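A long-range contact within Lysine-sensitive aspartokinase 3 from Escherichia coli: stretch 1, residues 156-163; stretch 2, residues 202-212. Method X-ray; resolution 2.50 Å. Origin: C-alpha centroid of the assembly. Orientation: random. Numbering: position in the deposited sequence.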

# COMPACT_ATOMS: atom_id res chain seq x y z
N GLU A 156 -11.82 -7.47 23.23
CA GLU A 156 -11.76 -8.54 22.25
C GLU A 156 -12.09 -9.87 22.91
O GLU A 156 -11.49 -10.24 23.92
CB GLU A 156 -10.38 -8.58 21.62
CG GLU A 156 -10.00 -7.29 20.92
CD GLU A 156 -8.51 -7.18 20.68
OE1 GLU A 156 -7.88 -8.22 20.39
OE2 GLU A 156 -7.97 -6.05 20.77
N PRO A 157 -13.05 -10.61 22.33
CA PRO A 157 -13.49 -11.91 22.84
C PRO A 157 -12.46 -13.03 22.87
O PRO A 157 -11.66 -13.16 21.97
CB PRO A 157 -14.67 -12.25 21.93
CG PRO A 157 -14.32 -11.57 20.65
CD PRO A 157 -13.79 -10.23 21.12
N ASP A 158 -12.50 -13.80 23.95
CA ASP A 158 -11.63 -14.96 24.13
C ASP A 158 -12.49 -16.17 23.69
O ASP A 158 -13.25 -16.73 24.48
CB ASP A 158 -11.21 -15.11 25.61
CG ASP A 158 -10.38 -16.38 25.87
OD1 ASP A 158 -10.84 -17.49 25.53
OD2 ASP A 158 -9.27 -16.26 26.43
N ILE A 159 -12.36 -16.56 22.42
CA ILE A 159 -13.13 -17.67 21.86
C ILE A 159 -13.16 -18.99 22.63
O ILE A 159 -14.23 -19.59 22.80
CB ILE A 159 -12.70 -17.99 20.43
CG1 ILE A 159 -12.60 -16.68 19.64
CG2 ILE A 159 -13.72 -18.91 19.77
CD1 ILE A 159 -13.82 -15.79 19.77
N ALA A 160 -12.00 -19.46 23.09
CA ALA A 160 -11.94 -20.71 23.85
C ALA A 160 -12.80 -20.59 25.11
O ALA A 160 -13.69 -21.40 25.34
CB ALA A 160 -10.49 -21.04 24.24
N ALA A 161 -12.51 -19.55 25.91
CA ALA A 161 -13.23 -19.31 27.16
C ALA A 161 -14.74 -19.24 26.94
O ALA A 161 -15.52 -19.84 27.69
CB ALA A 161 -12.73 -18.02 27.80
N LEU A 162 -15.14 -18.52 25.90
CA LEU A 162 -16.55 -18.37 25.56
C LEU A 162 -17.21 -19.72 25.27
O LEU A 162 -18.42 -19.88 25.43
CB LEU A 162 -16.69 -17.47 24.35
CG LEU A 162 -18.10 -17.13 23.91
CD1 LEU A 162 -18.77 -16.31 24.99
CD2 LEU A 162 -18.06 -16.33 22.62
N ALA A 163 -16.42 -20.69 24.82
CA ALA A 163 -16.95 -22.01 24.51
C ALA A 163 -17.19 -22.84 25.76
O ALA A 163 -18.27 -23.38 25.95
CB ALA A 163 -16.01 -22.74 23.55
N ASP A 202 -24.19 -6.93 17.42
CA ASP A 202 -24.23 -7.83 16.26
C ASP A 202 -23.19 -8.89 16.49
O ASP A 202 -23.43 -10.10 16.30
CB ASP A 202 -23.86 -7.12 14.95
CG ASP A 202 -24.92 -6.14 14.49
OD1 ASP A 202 -26.13 -6.48 14.59
OD2 ASP A 202 -24.53 -5.05 14.01
N TYR A 203 -22.03 -8.42 16.89
CA TYR A 203 -20.90 -9.28 17.14
C TYR A 203 -21.28 -10.33 18.18
O TYR A 203 -21.02 -11.52 17.99
CB TYR A 203 -19.72 -8.43 17.59
CG TYR A 203 -18.39 -9.14 17.58
CD1 TYR A 203 -18.20 -10.30 16.83
CD2 TYR A 203 -17.31 -8.64 18.32
CE1 TYR A 203 -16.96 -10.94 16.81
CE2 TYR A 203 -16.08 -9.27 18.30
CZ TYR A 203 -15.91 -10.41 17.55
OH TYR A 203 -14.67 -11.01 17.50
N THR A 204 -21.92 -9.89 19.26
CA THR A 204 -22.31 -10.82 20.31
C THR A 204 -23.20 -11.93 19.77
O THR A 204 -23.08 -13.09 20.16
CB THR A 204 -23.09 -10.11 21.43
OG1 THR A 204 -22.26 -9.10 22.02
CG2 THR A 204 -23.51 -11.10 22.51
N ALA A 205 -24.10 -11.57 18.86
CA ALA A 205 -25.02 -12.55 18.31
C ALA A 205 -24.28 -13.62 17.53
O ALA A 205 -24.57 -14.80 17.67
CB ALA A 205 -26.05 -11.87 17.44
N ALA A 206 -23.33 -13.21 16.70
CA ALA A 206 -22.55 -14.16 15.92
C ALA A 206 -21.69 -15.02 16.85
O ALA A 206 -21.57 -16.23 16.65
CB ALA A 206 -21.67 -13.43 14.93
N LEU A 207 -21.11 -14.40 17.87
CA LEU A 207 -20.22 -15.08 18.82
C LEU A 207 -20.86 -16.25 19.57
O LEU A 207 -20.30 -17.35 19.62
CB LEU A 207 -19.66 -14.08 19.84
CG LEU A 207 -18.76 -12.98 19.27
CD1 LEU A 207 -18.62 -11.85 20.27
CD2 LEU A 207 -17.40 -13.56 18.90
N LEU A 208 -22.02 -16.00 20.16
CA LEU A 208 -22.74 -17.02 20.91
C LEU A 208 -23.32 -18.09 19.98
O LEU A 208 -23.53 -19.24 20.38
CB LEU A 208 -23.86 -16.36 21.73
CG LEU A 208 -23.40 -15.27 22.70
CD1 LEU A 208 -24.49 -14.23 22.88
CD2 LEU A 208 -23.04 -15.90 24.02
N ALA A 209 -23.57 -17.69 18.73
CA ALA A 209 -24.11 -18.60 17.72
C ALA A 209 -23.03 -19.65 17.43
O ALA A 209 -23.31 -20.85 17.39
CB ALA A 209 -24.45 -17.84 16.46
N GLU A 210 -21.80 -19.18 17.24
CA GLU A 210 -20.68 -20.07 16.97
C GLU A 210 -20.41 -20.94 18.18
O GLU A 210 -20.26 -22.16 18.06
CB GLU A 210 -19.43 -19.27 16.65
CG GLU A 210 -18.14 -20.03 16.87
CD GLU A 210 -16.95 -19.32 16.28
OE1 GLU A 210 -16.84 -18.09 16.46
OE2 GLU A 210 -16.12 -19.99 15.62
N ALA A 211 -20.34 -20.31 19.35
CA ALA A 211 -20.07 -21.03 20.59
C ALA A 211 -21.12 -22.09 20.91
O ALA A 211 -20.81 -23.09 21.56
CB ALA A 211 -19.97 -20.04 21.75
N LEU A 212 -22.36 -21.87 20.46
CA LEU A 212 -23.42 -22.83 20.72
C LEU A 212 -23.77 -23.72 19.53
O LEU A 212 -24.73 -24.48 19.58
CB LEU A 212 -24.67 -22.10 21.20
CG LEU A 212 -24.64 -21.39 22.56
CD1 LEU A 212 -25.96 -20.64 22.78
CD2 LEU A 212 -24.41 -22.39 23.68

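At the centre of this contact Leu-162 points its CA-to-CB bond toward the helix of residues 202-211 and packs across successive turns of it. Its CD2 lies 3.9 Å from CB of Leu-207, and the same CD2 is 3.9 Å from the backbone O of Leu-207. That oxygen already accepts a hydrogen bond from Ala-211 N within its own helix, so covering it with a methyl leaves no acceptor without a partner. One turn on, CG of Leu-162 sits 4.1 Å from CB of Ala-211, while CD1 of Leu-162 reaches CD2 of Leu-208 at 4.4 Å. A branched side chain suits this position: with chi1 t and chi2 p, its two methyls touch different residues. Leu-162 is buried and loses more area to the other stretch than any other residue here, 71 Å².

The partners differ in how they present themselves. Leu-207 points toward stretch 1, and its extended m,t side chain carries CD2 to within 4.3 Å of Ile-159 CD1 and 4.1 Å of Pro-157 CG. Leu-208 starts away from stretch 1, yet its end comes nearer, enough for a marginal contact. Ala-211 offers only a methyl, which lies 4.0 Å from the backbone O of Leu-162 as measured from Ala-211 CB; its small size lets the first helix's backbone come this close. The two helix axes stay 9.9 Å apart at closest approach and cross at -64°.

Farther out, Ile-159 sets off sideways, but with chi1 and chi2 both m its end turns nearer and extends the apolar surface. Pro-157 precedes the helix and points toward stretch 2, its compact ring filling the space beside Leu-207 and Tyr-203. Pro-157 CG is 3.7 Å from Tyr-203 CZ, in an oblique approach to the aromatic ring, and 3.2 Å from Tyr-203 OH. A tyrosine fits here because its long ring spans the distance from the helix to the proline; the OH meets a ring carbon, so this is a packing contact, and no hydrogen bond crosses between the stretches.

Apart from the Tyr-203 hydroxyl and the backbone oxygens already named, the polar groups lie at the edge. Asp-158 does not touch stretch 2, but it caps the helix that bears Ile-159 and Leu-162: its OD1 accepts from Ala-161 N at 2.7 Å, satisfying an amide in the first turn. Glu-210 points toward stretch 1, yet its carboxylate oxygens are hydrogen-bonded elsewhere in the structure. The two stretches bury 337 Å² between them, both sides summed, and the contact rests on apolar packing.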